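Local coordinates for ATP-dependent DNA ligase (Mycobacterium tuberculosis, PDB 6NHX), which uses ATP and divalent metal to seal breaks in double-stranded DNA, working with Ku to repair double-strand breaks by non-homologous end joining, at residues A[3-6]-A[7-10]; A[154-157]-A[158-162]; A[290-293]-A[294-297]; A[126-129]-A[130-134]. The protein carries 1 engineered substitution. All blocks are in the same frame, centred on the assembly; numbering follows the deposited sequence.

The four contacts follow one another along the chain in the order 1, 4, 2, 3. Each is local, between neighbouring residues, so none nests in or crosses another. Contact 1 is a 3-10 turn in the lead-in to strand 12-15, over the antiparallel sheet that holds strands 35-42 and 74-82. Contact 4 lies on helix 124-136, against the same sheet, and its nearest atoms are about 9 Å from contact 1. The next helix, 150-160, ends in contact 2, beside strand 164-169 of the mixed sheet. Contact 3 lies far along the chain, on the bulged strand 291-295 of the third sheet. Its arginines reach ATP, and its nearest atoms are about 9 Å from contact 2.

Contact 1. Residues A[3-6]-A[7-10]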
loop_
_atom_site.group_PDB
_atom_site.type_symbol
_atom_site.label_atom_id
_atom_site.label_comp_id
_atom_site.label_asym_id
_atom_site.label_seq_id
_atom_site.Cartn_x
_atom_site.Cartn_y
_atom_site.Cartn_z
ATOM N N PHE A 3 18.624 15.712 14.707
ATOM C CA PHE A 3 17.477 15.398 13.867
ATOM C C PHE A 3 17.522 16.193 12.564
ATOM O O PHE A 3 17.734 17.399 12.582
ATOM C CB PHE A 3 16.177 15.696 14.612
ATOM C CG PHE A 3 14.944 15.392 13.813
ATOM C CD1 PHE A 3 14.345 14.152 13.889
ATOM C CD2 PHE A 3 14.394 16.346 12.981
ATOM C CE1 PHE A 3 13.221 13.874 13.151
ATOM C CE2 PHE A 3 13.276 16.066 12.230
ATOM C CZ PHE A 3 12.685 14.826 12.317
ATOM N N GLU A 4 17.281 15.518 11.441
ATOM C CA GLU A 4 17.334 16.161 10.130
ATOM C C GLU A 4 16.345 15.474 9.207
ATOM O O GLU A 4 16.528 14.298 8.883
ATOM C CB GLU A 4 18.733 16.045 9.537
ATOM C CG GLU A 4 19.721 17.048 10.060
ATOM C CD GLU A 4 20.929 17.151 9.168
ATOM O OE1 GLU A 4 22.057 17.259 9.698
ATOM O OE2 GLU A 4 20.748 17.114 7.932
ATOM N N PHE A 5 15.325 16.214 8.764
ATOM C CA PHE A 5 14.314 15.653 7.873
ATOM C C PHE A 5 14.941 15.089 6.601
ATOM O O PHE A 5 14.510 14.044 6.096
ATOM C CB PHE A 5 13.292 16.742 7.536
ATOM C CG PHE A 5 12.216 16.295 6.576
ATOM C CD1 PHE A 5 11.229 15.405 6.979
ATOM C CD2 PHE A 5 12.199 16.763 5.268
ATOM C CE1 PHE A 5 10.242 14.998 6.099
ATOM C CE2 PHE A 5 11.218 16.355 4.383
ATOM C CZ PHE A 5 10.240 15.479 4.796
ATOM N N ASP A 6 15.975 15.750 6.081
ATOM C CA ASP A 6 16.547 15.381 4.794
ATOM C C ASP A 6 17.413 14.132 4.854
ATOM O O ASP A 6 17.943 13.721 3.817
ATOM C CB ASP A 6 17.338 16.552 4.209
ATOM C CG ASP A 6 16.440 17.651 3.681
ATOM O OD1 ASP A 6 15.285 17.353 3.310
ATOM O OD2 ASP A 6 16.887 18.815 3.641
ATOM N N ASN A 7 17.580 13.529 6.028
ATOM C CA ASN A 7 18.229 12.229 6.156
ATOM C C ASN A 7 17.259 11.119 6.530
ATOM O O ASN A 7 17.687 9.975 6.716
ATOM C CB ASN A 7 19.347 12.289 7.202
ATOM C CG ASN A 7 20.585 12.994 6.693
ATOM O OD1 ASN A 7 20.613 13.490 5.566
ATOM N ND2 ASN A 7 21.622 13.043 7.523
ATOM N N LEU A 8 15.967 11.422 6.618
ATOM C CA LEU A 8 14.997 10.523 7.227
ATOM C C LEU A 8 14.451 9.524 6.220
ATOM O O LEU A 8 14.147 9.876 5.076
ATOM C CB LEU A 8 13.825 11.342 7.763
ATOM C CG LEU A 8 13.889 11.884 9.182
ATOM C CD1 LEU A 8 12.503 12.376 9.562
ATOM C CD2 LEU A 8 14.369 10.808 10.141
ATOM N N ALA A 9 14.301 8.279 6.669
ATOM C CA ALA A 9 13.623 7.220 5.943
ATOM C C ALA A 9 12.621 6.551 6.873
ATOM O O ALA A 9 12.832 6.508 8.088
ATOM C CB ALA A 9 14.624 6.169 5.439
ATOM N N PRO A 10 11.522 6.034 6.331
ATOM C CA PRO A 10 10.466 5.491 7.193
ATOM C C PRO A 10 10.886 4.203 7.885
ATOM O O PRO A 10 11.665 3.402 7.360
ATOM C CB PRO A 10 9.311 5.224 6.222
ATOM C CG PRO A 10 9.660 5.958 4.961
ATOM C CD PRO A 10 11.151 6.010 4.909
#
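L8 folds back over residues 3-5 at the end of a short 3-10 turn. Two successive i to i+3 bonds define the turn. N7 N donates to E4 O at 3.1 Å, and L8 N donates to F5 O at 3.0 Å. In both, the donor sits well above the carbonyl plane, as the tight winding requires. The L8 side chain can be followed outward from here. Its CB lies against the backbone, 3.2 Å from F5 O. CG comes next to the other turn carbonyl, 3.6 Å from E4 O. Beyond CG the contact becomes apolar, and the CD1 branch does the touching. L8 crosses both phenylalanine side chains at about a right angle. The CB of F3 points away from L8, but with CG opposite the backbone N (chi1 -180°) the far end of the ring comes back to this methyl. V76 of strand 74-82 touches F3, F5 and L8, so this loop before strand 12-15 packs on the antiparallel sheet. D6 OD1 makes a salt bridge with R47 of strand 45-50. At its tip, L8 CD1 meets F3 CZ at 3.7 Å and F5 CD1 at 4.2 Å.

Contact 2. Residues A[154-157]-A[158-162]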
loop_
_atom_site.group_PDB
_atom_site.type_symbol
_atom_site.label_atom_id
_atom_site.label_comp_id
_atom_site.label_asym_id
_atom_site.label_seq_id
_atom_site.Cartn_x
_atom_site.Cartn_y
_atom_site.Cartn_z
ATOM N N PHE A 154 -8.151 -6.813 14.969
ATOM C CA PHE A 154 -8.175 -7.429 13.651
ATOM C C PHE A 154 -9.607 -7.605 13.178
ATOM O O PHE A 154 -9.917 -7.368 12.005
ATOM C CB PHE A 154 -7.450 -8.777 13.744
ATOM C CG PHE A 154 -6.918 -9.298 12.433
ATOM C CD1 PHE A 154 -7.370 -10.507 11.929
ATOM C CD2 PHE A 154 -5.929 -8.614 11.738
ATOM C CE1 PHE A 154 -6.867 -11.019 10.732
ATOM C CE2 PHE A 154 -5.425 -9.121 10.540
ATOM C CZ PHE A 154 -5.894 -10.337 10.046
ATOM N N ALA A 155 -10.500 -8.032 14.076
ATOM C CA ALA A 155 -11.893 -8.240 13.696
ATOM C C ALA A 155 -12.555 -6.917 13.347
ATOM O O ALA A 155 -13.386 -6.858 12.435
ATOM C CB ALA A 155 -12.659 -8.919 14.830
ATOM N N CYS A 156 -12.201 -5.851 14.060
ATOM C CA CYS A 156 -12.745 -4.541 13.737
ATOM C C CYS A 156 -12.260 -4.070 12.371
ATOM O O CYS A 156 -13.051 -3.596 11.541
ATOM C CB CYS A 156 -12.324 -3.569 14.830
ATOM S SG CYS A 156 -12.968 -1.920 14.614
ATOM N N SER A 157 -10.962 -4.212 12.112
ATOM C CA SER A 157 -10.437 -3.871 10.798
ATOM C C SER A 157 -11.160 -4.628 9.699
ATOM O O SER A 157 -11.532 -4.050 8.668
ATOM C CB SER A 157 -8.937 -4.144 10.752
ATOM O OG SER A 157 -8.451 -4.045 9.429
ATOM N N ARG A 158 -11.376 -5.930 9.889
ATOM C CA ARG A 158 -12.068 -6.701 8.863
ATOM C C ARG A 158 -13.465 -6.153 8.602
ATOM O O ARG A 158 -13.880 -6.027 7.441
ATOM C CB ARG A 158 -12.134 -8.181 9.250
ATOM C CG ARG A 158 -12.608 -9.068 8.124
ATOM C CD ARG A 158 -12.928 -10.470 8.629
ATOM N NE ARG A 158 -13.575 -11.274 7.592
ATOM C CZ ARG A 158 -12.910 -12.039 6.735
ATOM N NH1 ARG A 158 -13.567 -12.737 5.817
ATOM N NH2 ARG A 158 -11.587 -12.111 6.795
ATOM N N LYS A 159 -14.206 -5.836 9.667
ATOM C CA LYS A 159 -15.575 -5.339 9.492
ATOM C C LYS A 159 -15.594 -4.041 8.701
ATOM O O LYS A 159 -16.531 -3.787 7.938
ATOM C CB LYS A 159 -16.275 -5.125 10.838
ATOM C CG LYS A 159 -16.274 -6.300 11.773
ATOM C CD LYS A 159 -16.810 -7.538 11.087
ATOM C CE LYS A 159 -16.122 -8.729 11.670
ATOM N NZ LYS A 159 -15.137 -9.359 10.800
ATOM N N HIS A 160 -14.578 -3.201 8.879
ATOM C CA HIS A 160 -14.482 -1.956 8.125
ATOM C C HIS A 160 -14.095 -2.170 6.668
ATOM O O HIS A 160 -14.199 -1.232 5.868
ATOM C CB HIS A 160 -13.441 -1.040 8.774
ATOM C CG HIS A 160 -13.932 -0.307 9.985
ATOM N ND1 HIS A 160 -14.953 0.620 9.935
ATOM C CD2 HIS A 160 -13.511 -0.329 11.272
ATOM C CE1 HIS A 160 -15.155 1.115 11.143
ATOM N NE2 HIS A 160 -14.291 0.559 11.972
ATOM N N GLY A 161 -13.653 -3.366 6.291
ATOM C CA GLY A 161 -13.141 -3.561 4.951
ATOM C C GLY A 161 -11.729 -3.072 4.741
ATOM O O GLY A 161 -11.282 -2.962 3.591
ATOM N N TRP A 162 -10.994 -2.815 5.811
ATOM C CA TRP A 162 -9.617 -2.380 5.689
ATOM C C TRP A 162 -8.707 -3.555 5.329
ATOM O O TRP A 162 -9.095 -4.721 5.430
ATOM C CB TRP A 162 -9.167 -1.725 6.998
ATOM C CG TRP A 162 -9.971 -0.493 7.340
ATOM C CD1 TRP A 162 -10.718 0.262 6.482
ATOM C CD2 TRP A 162 -10.113 0.101 8.631
ATOM N NE1 TRP A 162 -11.300 1.303 7.161
ATOM C CE2 TRP A 162 -10.946 1.222 8.482
ATOM C CE3 TRP A 162 -9.598 -0.196 9.896
ATOM C CZ2 TRP A 162 -11.296 2.043 9.557
ATOM C CZ3 TRP A 162 -9.943 0.621 10.964
ATOM C CH2 TRP A 162 -10.778 1.729 10.784
#
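C156 and H160 meet one turn apart at the C-terminal end of helix 150-160. The thiol comes to the imidazole at CD2, with C156 SG 3.7 Å from H160 CD2. The sulfur lies 72° off the ring normal, an oblique approach. C156 SG stands opposite its own backbone N (chi1 -178°), which sends it toward the next turn. W162 lies beside H160. H160 CB sits over the centre of the indole, while W162 CZ2 lies over one face of the imidazole, toward its rim. S157 touches W162 through its hydroxyl, with S157 OG 3.4 Å from W162 CB. This hydroxyl is hydrogen-bonded to G164 O and H188 NE2, which tie the helix end to the following strand and a loop. On another side of the helix, K159 curls back over A155. With CG beside its backbone N (chi1 -53°), K159 CG lies 3.0 Å from A155 O, and the bends further out keep CD and CE near the same oxygen. The regular helix bonds run as far as H160 N to C156 O, at 3.1 Å. The pattern then changes. W162 N reaches back five residues to S157 O at 3.2 Å, and G161 N bonds to R158 O at 2.9 Å. G161 has positive phi (79°), and its backbone angles suit glycine. This is a Schellman motif. It turns the chain out of the helix just before E163, a probable manganese ligand, and strand 164-169.

Contact 3. Residues A[290-293]-A[294-297]. With ATP (adenosine-5'-triphosphate), chain B.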
loop_
_atom_site.group_PDB
_atom_site.type_symbol
_atom_site.label_atom_id
_atom_site.label_comp_id
_atom_site.label_asym_id
_atom_site.label_seq_id
_atom_site.Cartn_x
_atom_site.Cartn_y
_atom_site.Cartn_z
ATOM N N SER A 290 -9.846 -14.428 -6.464
ATOM C CA SER A 290 -8.753 -13.498 -6.671
ATOM C C SER A 290 -9.275 -12.068 -6.737
ATOM O O SER A 290 -10.411 -11.811 -7.148
ATOM C CB SER A 290 -8.000 -13.845 -7.957
ATOM O OG SER A 290 -8.866 -13.782 -9.082
ATOM N N SER A 291 -8.437 -11.128 -6.307
ATOM C CA SER A 291 -8.743 -9.723 -6.507
ATOM C C SER A 291 -7.442 -8.966 -6.709
ATOM O O SER A 291 -6.390 -9.349 -6.191
ATOM C CB SER A 291 -9.554 -9.117 -5.351
ATOM O OG SER A 291 -8.834 -9.150 -4.133
ATOM N N TRP A 292 -7.543 -7.877 -7.452
ATOM C CA TRP A 292 -6.404 -7.078 -7.874
ATOM C C TRP A 292 -5.979 -6.149 -6.744
ATOM O O TRP A 292 -6.773 -5.324 -6.280
ATOM C CB TRP A 292 -6.888 -6.250 -9.063
ATOM C CG TRP A 292 -5.930 -5.253 -9.616
ATOM C CD1 TRP A 292 -6.047 -3.892 -9.577
ATOM C CD2 TRP A 292 -4.745 -5.532 -10.358
ATOM N NE1 TRP A 292 -4.986 -3.307 -10.222
ATOM C CE2 TRP A 292 -4.171 -4.293 -10.712
ATOM C CE3 TRP A 292 -4.097 -6.707 -10.740
ATOM C CZ2 TRP A 292 -2.986 -4.198 -11.434
ATOM C CZ3 TRP A 292 -2.918 -6.610 -11.457
ATOM C CH2 TRP A 292 -2.375 -5.364 -11.796
ATOM N N ARG A 293 -4.733 -6.274 -6.288
ATOM C CA ARG A 293 -4.221 -5.224 -5.413
ATOM C C ARG A 293 -3.555 -4.109 -6.209
ATOM O O ARG A 293 -3.910 -2.938 -6.042
ATOM C CB ARG A 293 -3.302 -5.793 -4.327
ATOM C CG ARG A 293 -3.157 -4.861 -3.133
ATOM C CD ARG A 293 -1.936 -5.210 -2.306
ATOM N NE ARG A 293 -1.907 -4.465 -1.051
ATOM C CZ ARG A 293 -0.907 -4.517 -0.180
ATOM N NH1 ARG A 293 0.157 -5.275 -0.428
ATOM N NH2 ARG A 293 -0.972 -3.816 0.944
ATOM N N GLY A 294 -2.619 -4.443 -7.085
ATOM C CA GLY A 294 -2.015 -3.464 -7.967
ATOM C C GLY A 294 -0.707 -3.970 -8.539
ATOM O O GLY A 294 -0.270 -5.084 -8.262
ATOM N N LEU A 295 -0.099 -3.128 -9.371
ATOM C CA LEU A 295 1.230 -3.415 -9.898
ATOM C C LEU A 295 2.280 -3.245 -8.808
ATOM O O LEU A 295 2.128 -2.434 -7.889
ATOM C CB LEU A 295 1.553 -2.491 -11.070
ATOM C CG LEU A 295 0.681 -2.632 -12.322
ATOM C CD1 LEU A 295 1.136 -1.656 -13.389
ATOM C CD2 LEU A 295 0.794 -4.049 -12.845
ATOM N N ARG A 296 3.357 -4.034 -8.905
ATOM C CA ARG A 296 4.506 -3.927 -8.007
ATOM C C ARG A 296 5.725 -3.597 -8.867
ATOM O O ARG A 296 6.513 -4.493 -9.216
ATOM C CB ARG A 296 4.715 -5.199 -7.184
ATOM C CG ARG A 296 3.591 -5.551 -6.192
ATOM C CD ARG A 296 3.039 -4.326 -5.465
ATOM N NE ARG A 296 4.041 -3.637 -4.657
ATOM C CZ ARG A 296 4.154 -3.757 -3.338
ATOM N NH1 ARG A 296 3.330 -4.551 -2.664
ATOM N NH2 ARG A 296 5.095 -3.084 -2.688
ATOM N N PRO A 297 5.915 -2.316 -9.206
ATOM C CA PRO A 297 6.892 -1.957 -10.250
ATOM C C PRO A 297 8.332 -2.274 -9.909
ATOM O O PRO A 297 9.147 -2.418 -10.833
ATOM C CB PRO A 297 6.694 -0.443 -10.426
ATOM C CG PRO A 297 5.373 -0.135 -9.815
ATOM C CD PRO A 297 5.120 -1.165 -8.753
HETATM P PG ATP B . 6.897 -3.066 2.782
HETATM O O1G ATP B . 6.628 -3.433 4.228
HETATM O O2G ATP B . 8.315 -3.316 2.305
HETATM O O3G ATP B . 6.397 -1.675 2.436
HETATM P PB ATP B . 4.648 -3.907 1.106
HETATM O O1B ATP B . 4.304 -5.189 0.391
HETATM O O2B ATP B . 4.642 -2.581 0.377
HETATM O O3B ATP B . 6.045 -4.117 1.883
HETATM P PA ATP B . 2.532 -4.650 2.944
HETATM O O1A ATP B . 3.104 -6.001 3.247
HETATM O O2A ATP B . 1.341 -4.408 2.054
HETATM O O3A ATP B . 3.725 -3.741 2.398
HETATM O "O5'" ATP B . 2.398 -3.822 4.329
HETATM C "C5'" ATP B . 1.641 -2.616 4.380
HETATM C "C4'" ATP B . 2.470 -1.418 3.907
HETATM O "O4'" ATP B . 1.715 -0.243 4.201
HETATM C "C3'" ATP B . 3.796 -1.270 4.623
HETATM O "O3'" ATP B . 4.680 -0.521 3.795
HETATM C "C2'" ATP B . 3.398 -0.414 5.792
HETATM O "O2'" ATP B . 4.511 0.288 6.365
HETATM C "C1'" ATP B . 2.389 0.550 5.175
HETATM N N9 ATP B . 1.343 0.955 6.136
HETATM C C8 ATP B . 0.008 0.993 5.898
HETATM N N7 ATP B . -0.668 1.448 6.989
HETATM C C5 ATP B . 0.263 1.719 7.924
HETATM C C6 ATP B . 0.233 2.201 9.297
HETATM N N6 ATP B . -0.934 2.467 9.895
HETATM N N1 ATP B . 1.403 2.342 9.936
HETATM C C2 ATP B . 2.581 2.066 9.364
HETATM N N3 ATP B . 2.686 1.602 8.108
HETATM C C4 ATP B . 1.572 1.398 7.370
#
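R293 and R296 converge on the ATP phosphates, with R293 NH1 and R296 NH1 3.9 Å apart. R293 offers two nitrogens to a single alpha-phosphate oxygen. Its NH2 bonds to ATP O2A at 2.6 Å and its NH1 to the same O2A at 2.9 Å, and the oxygen lies in the guanidinium plane. R296 turns its edge to the beta phosphate, whose PB lies in the guanidinium plane. Its NH2 bonds to O2B of ATP at 3.1 Å, and its NH1 makes a longer bond to ATP O1B at 3.3 Å. The two guanidinium planes are turned 75° apart, and each meets a different phosphate. R293 reaches ATP with an extended chain, whereas R296 is bent at chi2 and chi3. E275 OE2 forms salt bridges to NH1 of both arginines, and D33 pairs with R293 NH2. Behind them, R293 and G294 both face E275 in a classic beta bulge of strand 291-295. G294 CA lies over the five-membered ring of W292, 3.9 Å from its centroid, as a CH-pi contact. L295 CD2 comes to the edge of the same indole, 3.6 Å from W292 CH2. Helix 235-243 touches both side chains. The shared E275 carboxylate probably lets the two cations sit close while both bind phosphate. Their positive charge could polarise the alpha phosphate, consistent with its transfer as AMP.

Contact 4. Residues A[126-129]-A[130-134]; sequences DRRK and LLETL
Helix 124-136 packs one side on the antiparallel sheet, and this contact spans its middle turns. The backbone bonds are regular alpha-helical ones, such as E132 N to R128 O at 2.8 Å. The exposed side carries K129 and E132, which lie side by side and point the same way. K129 NZ and E132 OE2 form a long salt bridge at 3.8 Å. The lysine chain is bent at chi2 and chi4, which swings its amine toward the carboxylate. Two waters lie beside the pair. K129 NZ donates to water 1 at 2.7 Å. Water 2 donates to K129 O at 2.9 Å and to E132 OE2 at 3.1 Å, joining backbone and carboxylate. The extended glutamate runs over the preceding turn, with E132 CG 3.1 Å from R128 O. Toward the buried side, E132 OE1 lies near the plane of the R128 guanidinium at its edge, but beyond salt-bridge length. R128 NH2 is instead hydrogen-bonded to P143 O, while its buried NE has no polar partner. R127 pairs with D110 of strand 105-114 and also bonds to T122 O and S172 O. L131 packs on L77 and L111 of the sheet. Its CD2 methyl lies over one face of the R128 guanidinium, 4.4 Å from R128 NH1.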
loop_
_atom_site.group_PDB
_atom_site.type_symbol
_atom_site.label_atom_id
_atom_site.label_comp_id
_atom_site.label_asym_id
_atom_site.label_seq_id
_atom_site.Cartn_x
_atom_site.Cartn_y
_atom_site.Cartn_z
ATOM N N ASP A 126 3.517 7.939 23.653
ATOM C CA ASP A 126 3.599 9.376 23.905
ATOM C C ASP A 126 3.612 10.178 22.607
ATOM O O ASP A 126 3.016 11.258 22.545
ATOM C CB ASP A 126 4.839 9.686 24.741
ATOM C CG ASP A 126 4.840 8.959 26.068
ATOM O OD1 ASP A 126 3.773 8.915 26.706
ATOM O OD2 ASP A 126 5.906 8.444 26.476
ATOM N N ARG A 127 4.300 9.687 21.566
ATOM C CA ARG A 127 4.225 10.356 20.270
ATOM C C ARG A 127 2.779 10.423 19.781
ATOM O O ARG A 127 2.348 11.442 19.223
ATOM C CB ARG A 127 5.088 9.651 19.230
ATOM C CG ARG A 127 6.554 9.460 19.619
ATOM C CD ARG A 127 7.418 9.144 18.393
ATOM N NE ARG A 127 6.946 7.967 17.639
ATOM C CZ ARG A 127 7.287 6.703 17.872
ATOM N NH1 ARG A 127 8.102 6.395 18.870
ATOM N NH2 ARG A 127 6.800 5.741 17.105
ATOM N N ARG A 128 2.013 9.347 19.998
ATOM C CA ARG A 128 0.630 9.298 19.550
ATOM C C ARG A 128 -0.210 10.360 20.244
ATOM O O ARG A 128 -1.016 11.039 19.605
ATOM C CB ARG A 128 0.051 7.907 19.809
ATOM C CG ARG A 128 0.396 6.880 18.768
ATOM C CD ARG A 128 -0.189 7.150 17.377
ATOM N NE ARG A 128 -1.634 7.359 17.375
ATOM C CZ ARG A 128 -2.412 7.199 16.303
ATOM N NH1 ARG A 128 -1.883 6.808 15.151
ATOM N NH2 ARG A 128 -3.711 7.442 16.384
ATOM N N LYS A 129 -0.048 10.503 21.564
ATOM C CA LYS A 129 -0.823 11.508 22.283
ATOM C C LYS A 129 -0.497 12.903 21.773
ATOM O O LYS A 129 -1.393 13.743 21.612
ATOM C CB LYS A 129 -0.592 11.392 23.792
ATOM C CG LYS A 129 -1.128 10.098 24.384
ATOM C CD LYS A 129 -2.267 10.331 25.356
ATOM C CE LYS A 129 -2.942 9.016 25.732
ATOM N NZ LYS A 129 -3.868 8.533 24.664
ATOM N N LEU A 130 0.777 13.160 21.474
ATOM C CA LEU A 130 1.135 14.463 20.918
ATOM C C LEU A 130 0.532 14.662 19.533
ATOM O O LEU A 130 0.059 15.756 19.200
ATOM C CB LEU A 130 2.651 14.599 20.829
ATOM C CG LEU A 130 3.415 14.684 22.136
ATOM C CD1 LEU A 130 4.909 14.689 21.823
ATOM C CD2 LEU A 130 3.031 15.930 22.905
ATOM N N LEU A 131 0.554 13.614 18.708
ATOM C CA LEU A 131 -0.044 13.702 17.379
ATOM C C LEU A 131 -1.545 13.948 17.462
ATOM O O LEU A 131 -2.091 14.787 16.732
ATOM C CB LEU A 131 0.246 12.398 16.640
ATOM C CG LEU A 131 -0.359 12.209 15.254
ATOM C CD1 LEU A 131 0.169 13.278 14.295
ATOM C CD2 LEU A 131 -0.077 10.793 14.752
ATOM N N GLU A 132 -2.225 13.233 18.361
ATOM C CA GLU A 132 -3.667 13.392 18.497
ATOM C C GLU A 132 -4.008 14.811 18.917
ATOM O O GLU A 132 -4.947 15.417 18.384
ATOM C CB GLU A 132 -4.214 12.415 19.536
ATOM C CG GLU A 132 -4.069 10.951 19.224
ATOM C CD GLU A 132 -4.479 10.094 20.405
ATOM O OE1 GLU A 132 -4.753 8.895 20.200
ATOM O OE2 GLU A 132 -4.533 10.621 21.541
ATOM N N THR A 133 -3.246 15.364 19.869
ATOM C CA THR A 133 -3.463 16.744 20.302
ATOM C C THR A 133 -3.289 17.714 19.142
ATOM O O THR A 133 -4.105 18.623 18.948
ATOM C CB THR A 133 -2.500 17.104 21.443
ATOM O OG1 THR A 133 -2.752 16.262 22.571
ATOM C CG2 THR A 133 -2.661 18.571 21.865
ATOM N N LEU A 134 -2.220 17.540 18.369
ATOM C CA LEU A 134 -1.976 18.394 17.213
ATOM C C LEU A 134 -3.127 18.312 16.220
ATOM O O LEU A 134 -3.600 19.335 15.706
ATOM C CB LEU A 134 -0.666 17.973 16.542
ATOM C CG LEU A 134 -0.273 18.770 15.295
ATOM C CD1 LEU A 134 -0.051 20.238 15.644
ATOM C CD2 LEU A 134 0.967 18.186 14.623
HETATM O O HOH W 1 -3.841 7.639 22.067
HETATM O O HOH W 2 -3.924 13.271 23.023
#